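Local coordinates for SnoaL-like domain-containing protein (PDB 3FGY) that is of unknown function but belongs to the SnoaL-like branch of the NTF2-like proteins, whose cone-shaped fold commonly encloses a pocket for small molecules, at residues A[85-90]-A[100-105]. Sequence-based numbering, arbitrary orientation.
Sequences VGFATG and EDDWVF
Trp103 lays its indole flat over the backbone of Gly86, a worked example of an aromatic side chain reaching across an antiparallel sheet to cover a glycine. CG lies between its own backbone N and carbonyl carbon (chi1 50°), which starts the ring toward the neighbouring strand. Gly86 CA then sits 3.6 Å from the centroid of the Trp103 six-membered ring, a CH-pi contact over the face. Gly86 has no side chain, and Trp103 CZ2 lies 3.5 Å from Gly86 CA. At the pyrrole end, Trp103 NE1 comes within 3.7 Å of Ala88 CB. Gly86 and Trp103 are joined by two nearly straight hydrogen bonds, Gly86 N to Trp103 O (2.9 Å) and Trp103 N to Gly86 O (3.0 Å); Ala88 and Asp101 form the next hydrogen-bonded pair.

On the face of the sheet opposite the indole, Phe87 lies among acidic side chains. Asp102 OD2 approaches ring atom CD1 of Phe87 at 3.4 Å, near the ring plane, with the carboxylate turned 49° from the ring, an approach consistent with weak attraction to the rim hydrogens. In one of its two modelled conformers, Glu100 also brings OE1 edge-on to Phe87 CZ at 3.7 Å, its carboxylate perpendicular to the ring, a contact that is therefore tentative. A water donates to Gly86 O and Asp102 OD1, tying this aspartate carboxylate back to the opposing strand.

The two strands form the hairpin 81-92/98-110 in the curved sheet of the NTF2-like fold. Beyond Trp103 lies Ile121, and Asp101 OD1 is hydrogen-bonded to Asp122 N. Tyr120 of the second subunit packs on Val85, Asp102 and Val104, while strands 65-78 and 113-120 flank the hairpin on either side.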
loop_
_atom_site.group_PDB
_atom_site.type_symbol
_atom_site.label_atom_id
_atom_site.label_comp_id
_atom_site.label_asym_id
_atom_site.label_seq_id
_atom_site.Cartn_x
_atom_site.Cartn_y
_atom_site.Cartn_z
ATOM N N VAL A 85 -4.675 -5.541 4.011
ATOM C CA VAL A 85 -3.642 -4.824 4.737
ATOM C C VAL A 85 -2.984 -5.778 5.723
ATOM O O VAL A 85 -3.659 -6.376 6.543
ATOM C CB VAL A 85 -4.229 -3.621 5.514
ATOM C CG1 VAL A 85 -3.112 -2.805 6.164
ATOM C CG2 VAL A 85 -5.064 -2.743 4.527
ATOM N N GLY A 86 -1.671 -5.949 5.611
ATOM C CA GLY A 86 -1.018 -6.927 6.464
ATOM C C GLY A 86 0.442 -6.666 6.723
ATOM O O GLY A 86 0.980 -5.624 6.356
ATOM N N PHE A 87 1.059 -7.641 7.369
ATOM C CA PHE A 87 2.448 -7.529 7.809
ATOM C C PHE A 87 3.060 -8.916 7.711
ATOM O O PHE A 87 2.419 -9.915 8.048
ATOM C CB PHE A 87 2.519 -6.950 9.222
ATOM C CG PHE A 87 3.898 -6.958 9.821
ATOM C CD1 PHE A 87 4.796 -5.937 9.570
ATOM C CD2 PHE A 87 4.286 -7.996 10.635
ATOM C CE1 PHE A 87 6.087 -5.964 10.136
ATOM C CE2 PHE A 87 5.541 -8.035 11.181
ATOM C CZ PHE A 87 6.444 -7.019 10.936
ATOM N N ALA A 88 4.276 -8.974 7.188
ATOM C CA ALA A 88 5.016 -10.217 7.036
ATOM C C ALA A 88 6.403 -10.088 7.592
ATOM O O ALA A 88 6.982 -8.994 7.593
ATOM C CB ALA A 88 5.136 -10.626 5.545
ATOM N N THR A 89 6.934 -11.220 8.032
ATOM C CA THR A 89 8.350 -11.355 8.284
ATOM C C THR A 89 8.879 -12.443 7.346
ATOM O O THR A 89 8.148 -13.362 6.948
ATOM C CB THR A 89 8.648 -11.701 9.743
ATOM O OG1 THR A 89 8.037 -12.948 10.076
ATOM C CG2 THR A 89 8.124 -10.609 10.675
ATOM N N GLY A 90 10.124 -12.330 6.923
ATOM C CA GLY A 90 10.655 -13.302 6.010
ATOM C C GLY A 90 12.154 -13.459 6.003
ATOM O O GLY A 90 12.883 -12.721 6.663
ATOM N N GLU A 100 11.231 -7.494 7.312
ATOM C CA GLU A 100 9.841 -7.361 7.713
ATOM C C GLU A 100 9.196 -6.432 6.653
ATOM O O GLU A 100 9.891 -5.652 5.973
ATOM C CB GLU A 100 9.732 -6.953 9.208
ATOM C CG GLU A 100 10.593 -7.911 10.093
ATOM C CD GLU A 100 10.323 -7.993 11.622
ATOM O OE1 GLU A 100 9.855 -7.037 12.251
ATOM O OE2 GLU A 100 10.643 -9.054 12.200
ATOM N N ASP A 101 7.900 -6.571 6.429
ATOM C CA ASP A 101 7.242 -5.862 5.314
ATOM C C ASP A 101 5.834 -5.550 5.773
ATOM O O ASP A 101 5.096 -6.471 6.099
ATOM C CB ASP A 101 7.194 -6.748 4.043
ATOM C CG ASP A 101 6.777 -5.974 2.764
ATOM O OD1 ASP A 101 6.961 -4.755 2.720
ATOM O OD2 ASP A 101 6.251 -6.605 1.808
ATOM N N ASP A 102 5.513 -4.261 5.864
ATOM C CA ASP A 102 4.114 -3.792 5.934
ATOM C C ASP A 102 3.625 -3.640 4.506
ATOM O O ASP A 102 4.247 -2.950 3.684
ATOM C CB ASP A 102 3.971 -2.481 6.689
ATOM C CG ASP A 102 3.934 -2.703 8.186
ATOM O OD1 ASP A 102 2.860 -2.983 8.725
ATOM O OD2 ASP A 102 5.003 -2.618 8.807
ATOM N N TRP A 103 2.532 -4.319 4.182
ATOM C CA TRP A 103 2.063 -4.389 2.820
ATOM C C TRP A 103 0.558 -4.153 2.643
ATOM O O TRP A 103 -0.248 -4.385 3.555
ATOM C CB TRP A 103 2.438 -5.743 2.203
ATOM C CG TRP A 103 2.059 -6.938 3.032
ATOM C CD1 TRP A 103 2.859 -7.637 3.902
ATOM C CD2 TRP A 103 0.771 -7.603 3.061
ATOM N NE1 TRP A 103 2.151 -8.680 4.471
ATOM C CE2 TRP A 103 0.878 -8.687 3.962
ATOM C CE3 TRP A 103 -0.446 -7.388 2.412
ATOM C CZ2 TRP A 103 -0.194 -9.559 4.231
ATOM C CZ3 TRP A 103 -1.522 -8.280 2.672
ATOM C CH2 TRP A 103 -1.382 -9.335 3.581
ATOM N N VAL A 104 0.196 -3.731 1.434
ATOM C CA VAL A 104 -1.188 -3.736 0.986
ATOM C C VAL A 104 -1.279 -4.464 -0.355
ATOM O O VAL A 104 -0.490 -4.231 -1.269
ATOM C CB VAL A 104 -1.736 -2.297 0.841
ATOM C CG1 VAL A 104 -3.144 -2.288 0.161
ATOM C CG2 VAL A 104 -1.758 -1.591 2.213
ATOM N N PHE A 105 -2.282 -5.345 -0.472
ATOM C CA PHE A 105 -2.638 -5.941 -1.760
ATOM C C PHE A 105 -3.962 -5.309 -2.166
ATOM O O PHE A 105 -4.950 -5.422 -1.450
ATOM C CB PHE A 105 -2.812 -7.462 -1.670
ATOM C CG PHE A 105 -1.525 -8.230 -1.641
ATOM C CD1 PHE A 105 -0.374 -7.705 -1.040
ATOM C CD2 PHE A 105 -1.452 -9.478 -2.221
ATOM C CE1 PHE A 105 0.812 -8.431 -0.992
ATOM C CE2 PHE A 105 -0.265 -10.209 -2.174
ATOM C CZ PHE A 105 0.855 -9.690 -1.554
HETATM O O HOH W 1 0.464 -3.021 7.367
#